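Capsid protein VP1 (PDB 6Y5Z) probably forms, as disulfide-linked pentamers, the T=7 icosahedral shell of human polyomavirus 12, a virus that attaches to and enters host cells. Local coordinates at residues A51-R56 with S143-Y148. Residues are numbered along the deposited sequence; the frame is centred on the assembly and turned at random.
Sequences ARETDR and SHLVQY
Arg52 reaches across to the turn at Ser143-Val146, its chain bent at chi3 (106°), and crosses Leu145 at about a right angle. CD1 of Leu145 lies over one face of the guanidinium, near its rim, 3.7 Å from NH1 of Arg52. The charged end is held by a second subunit, through a hydrogen bond from NH1 to Thr38 and a cation-pi contact with Trp39. At the backbone, the carbonyl O of Arg52 accepts from a water that also donates to OD2 of Asp55 and accepts from OG of Ser143, 2.8 Å from that water. The same OG accepts from N of Leu145, 3.1 Å away, in an ST turn set within the type I turn from Ser143 to Val146.

Glu53 runs alongside Leu145, and its carbonyl O lies 2.9 Å from NE2 of Gln147. At Asp55 the backbones join: its O receives N of Gln147 at 2.9 Å in a nearly straight bond (173°). OD2 of Asp55 lies close against CG2 of Val146 at 3.2 Å, while OD1 is hydrogen-bonded to ND1 of His106 of the second subunit.

Arg56 closes the series, lying side by side with Gln147. Its NE donates to OE1 of Gln147 over 3.0 Å; the acceptor sits in the guanidinium plane, yet NE stands above the amide carbonyl plane, the two flat groups being turned 75° apart.

Two irregular loops, joined by one backbone hydrogen bond, one Arg-Gln side-chain hydrogen bond and a bridging water, thus meet beside a neighbouring subunit, a loop-to-loop contact typical of the long surface loops that decorate the VP1 jelly roll.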
loop_
_atom_site.group_PDB
_atom_site.type_symbol
_atom_site.label_atom_id
_atom_site.label_comp_id
_atom_site.label_asym_id
_atom_site.label_seq_id
_atom_site.Cartn_x
_atom_site.Cartn_y
_atom_site.Cartn_z
ATOM N N ALA D 51 -25.430 -27.903 3.799
ATOM C CA ALA D 51 -26.362 -27.168 4.672
ATOM C C ALA D 51 -25.598 -26.679 5.893
ATOM O O ALA D 51 -24.560 -27.279 6.203
ATOM C CB ALA D 51 -27.488 -28.094 5.087
ATOM N N ARG D 52 -26.104 -25.668 6.597
ATOM C CA ARG D 52 -25.458 -25.186 7.843
ATOM C C ARG D 52 -25.441 -26.283 8.903
ATOM O O ARG D 52 -24.500 -26.324 9.696
ATOM C CB ARG D 52 -26.202 -23.995 8.451
ATOM C CG ARG D 52 -25.700 -22.642 8.009
ATOM C CD ARG D 52 -26.390 -21.547 8.794
ATOM N NE ARG D 52 -25.578 -20.900 9.812
ATOM C CZ ARG D 52 -26.066 -20.370 10.928
ATOM N NH1 ARG D 52 -27.357 -20.445 11.195
ATOM N NH2 ARG D 52 -25.278 -19.748 11.778
ATOM N N GLU D 53 -26.448 -27.168 8.890
ATOM C CA GLU D 53 -26.639 -28.207 9.934
ATOM C C GLU D 53 -25.855 -29.478 9.609
ATOM O O GLU D 53 -25.854 -30.376 10.444
ATOM C CB GLU D 53 -28.125 -28.561 10.046
ATOM C CG GLU D 53 -28.982 -27.413 10.511
ATOM C CD GLU D 53 -29.314 -26.326 9.498
ATOM O OE1 GLU D 53 -29.171 -26.545 8.248
ATOM O OE2 GLU D 53 -29.729 -25.237 9.972
ATOM N N THR D 54 -25.254 -29.593 8.421
ATOM C CA THR D 54 -24.480 -30.789 8.011
ATOM C C THR D 54 -23.013 -30.429 7.788
ATOM O O THR D 54 -22.349 -31.103 7.014
ATOM C CB THR D 54 -25.074 -31.422 6.750
ATOM O OG1 THR D 54 -25.017 -30.459 5.695
ATOM C CG2 THR D 54 -26.497 -31.882 6.969
ATOM N N ASP D 55 -22.536 -29.372 8.430
ATOM C CA ASP D 55 -21.174 -28.842 8.199
ATOM C C ASP D 55 -20.228 -29.628 9.111
ATOM O O ASP D 55 -20.204 -29.337 10.324
ATOM C CB ASP D 55 -21.176 -27.346 8.451
ATOM C CG ASP D 55 -19.879 -26.644 8.107
ATOM O OD1 ASP D 55 -18.979 -27.279 7.536
ATOM O OD2 ASP D 55 -19.828 -25.445 8.408
ATOM N N ARG D 56 -19.547 -30.629 8.541
ATOM C CA ARG D 56 -18.771 -31.654 9.284
ATOM C C ARG D 56 -17.391 -31.750 8.653
ATOM O O ARG D 56 -17.090 -32.695 7.939
ATOM C CB ARG D 56 -19.487 -33.011 9.234
ATOM C CG ARG D 56 -20.793 -33.054 10.008
ATOM C CD ARG D 56 -21.626 -34.306 9.738
ATOM N NE ARG D 56 -22.928 -34.079 10.352
ATOM C CZ ARG D 56 -24.119 -34.385 9.845
ATOM N NH1 ARG D 56 -24.231 -34.994 8.676
ATOM N NH2 ARG D 56 -25.208 -34.082 10.535
ATOM N N SER D 143 -19.682 -19.871 12.157
ATOM C CA SER D 143 -20.974 -20.565 12.341
ATOM C C SER D 143 -20.932 -21.386 13.625
ATOM O O SER D 143 -20.021 -22.227 13.777
ATOM C CB SER D 143 -21.316 -21.436 11.173
ATOM O OG SER D 143 -22.413 -22.288 11.529
ATOM N N HIS D 144 -21.899 -21.172 14.500
ATOM C CA HIS D 144 -22.021 -21.944 15.757
ATOM C C HIS D 144 -22.453 -23.387 15.466
ATOM O O HIS D 144 -22.352 -24.215 16.386
ATOM C CB HIS D 144 -22.947 -21.213 16.735
ATOM C CG HIS D 144 -24.399 -21.319 16.432
ATOM N ND1 HIS D 144 -25.236 -22.248 17.067
ATOM C CD2 HIS D 144 -25.192 -20.589 15.609
ATOM C CE1 HIS D 144 -26.472 -22.083 16.622
ATOM N NE2 HIS D 144 -26.481 -21.083 15.714
ATOM N N LEU D 145 -22.886 -23.711 14.242
ATOM C CA LEU D 145 -23.485 -25.037 13.949
ATOM C C LEU D 145 -22.450 -26.029 13.421
ATOM O O LEU D 145 -22.820 -27.205 13.229
ATOM C CB LEU D 145 -24.649 -24.862 12.971
ATOM C CG LEU D 145 -25.876 -24.177 13.559
ATOM C CD1 LEU D 145 -26.905 -23.905 12.482
ATOM C CD2 LEU D 145 -26.479 -25.028 14.677
ATOM N N VAL D 146 -21.196 -25.614 13.210
ATOM C CA VAL D 146 -20.174 -26.551 12.670
ATOM C C VAL D 146 -20.013 -27.704 13.673
ATOM O O VAL D 146 -19.950 -27.445 14.884
ATOM C CB VAL D 146 -18.824 -25.868 12.381
ATOM C CG1 VAL D 146 -17.793 -26.852 11.842
ATOM C CG2 VAL D 146 -18.972 -24.683 11.430
ATOM N N GLN D 147 -19.928 -28.925 13.148
ATOM C CA GLN D 147 -19.621 -30.151 13.924
ATOM C C GLN D 147 -18.143 -30.493 13.700
ATOM O O GLN D 147 -17.807 -31.027 12.619
ATOM C CB GLN D 147 -20.540 -31.284 13.464
ATOM C CG GLN D 147 -22.011 -30.917 13.520
ATOM C CD GLN D 147 -22.865 -32.026 12.950
ATOM O OE1 GLN D 147 -22.634 -33.205 13.213
ATOM N NE2 GLN D 147 -23.806 -31.657 12.101
ATOM N N TYR D 148 -17.293 -30.148 14.653
ATOM C CA TYR D 148 -15.831 -30.373 14.546
ATOM C C TYR D 148 -15.547 -31.847 14.789
ATOM O O TYR D 148 -16.245 -32.499 15.563
ATOM C CB TYR D 148 -15.054 -29.406 15.443
ATOM C CG TYR D 148 -15.062 -28.026 14.846
ATOM C CD1 TYR D 148 -14.373 -27.756 13.672
ATOM C CD2 TYR D 148 -15.850 -27.023 15.389
ATOM C CE1 TYR D 148 -14.449 -26.500 13.080
ATOM C CE2 TYR D 148 -15.927 -25.756 14.813
ATOM C CZ TYR D 148 -15.234 -25.506 13.643
ATOM O OH TYR D 148 -15.314 -24.287 13.030
HETATM O O HOH W 1 -22.406 -24.461 9.817
#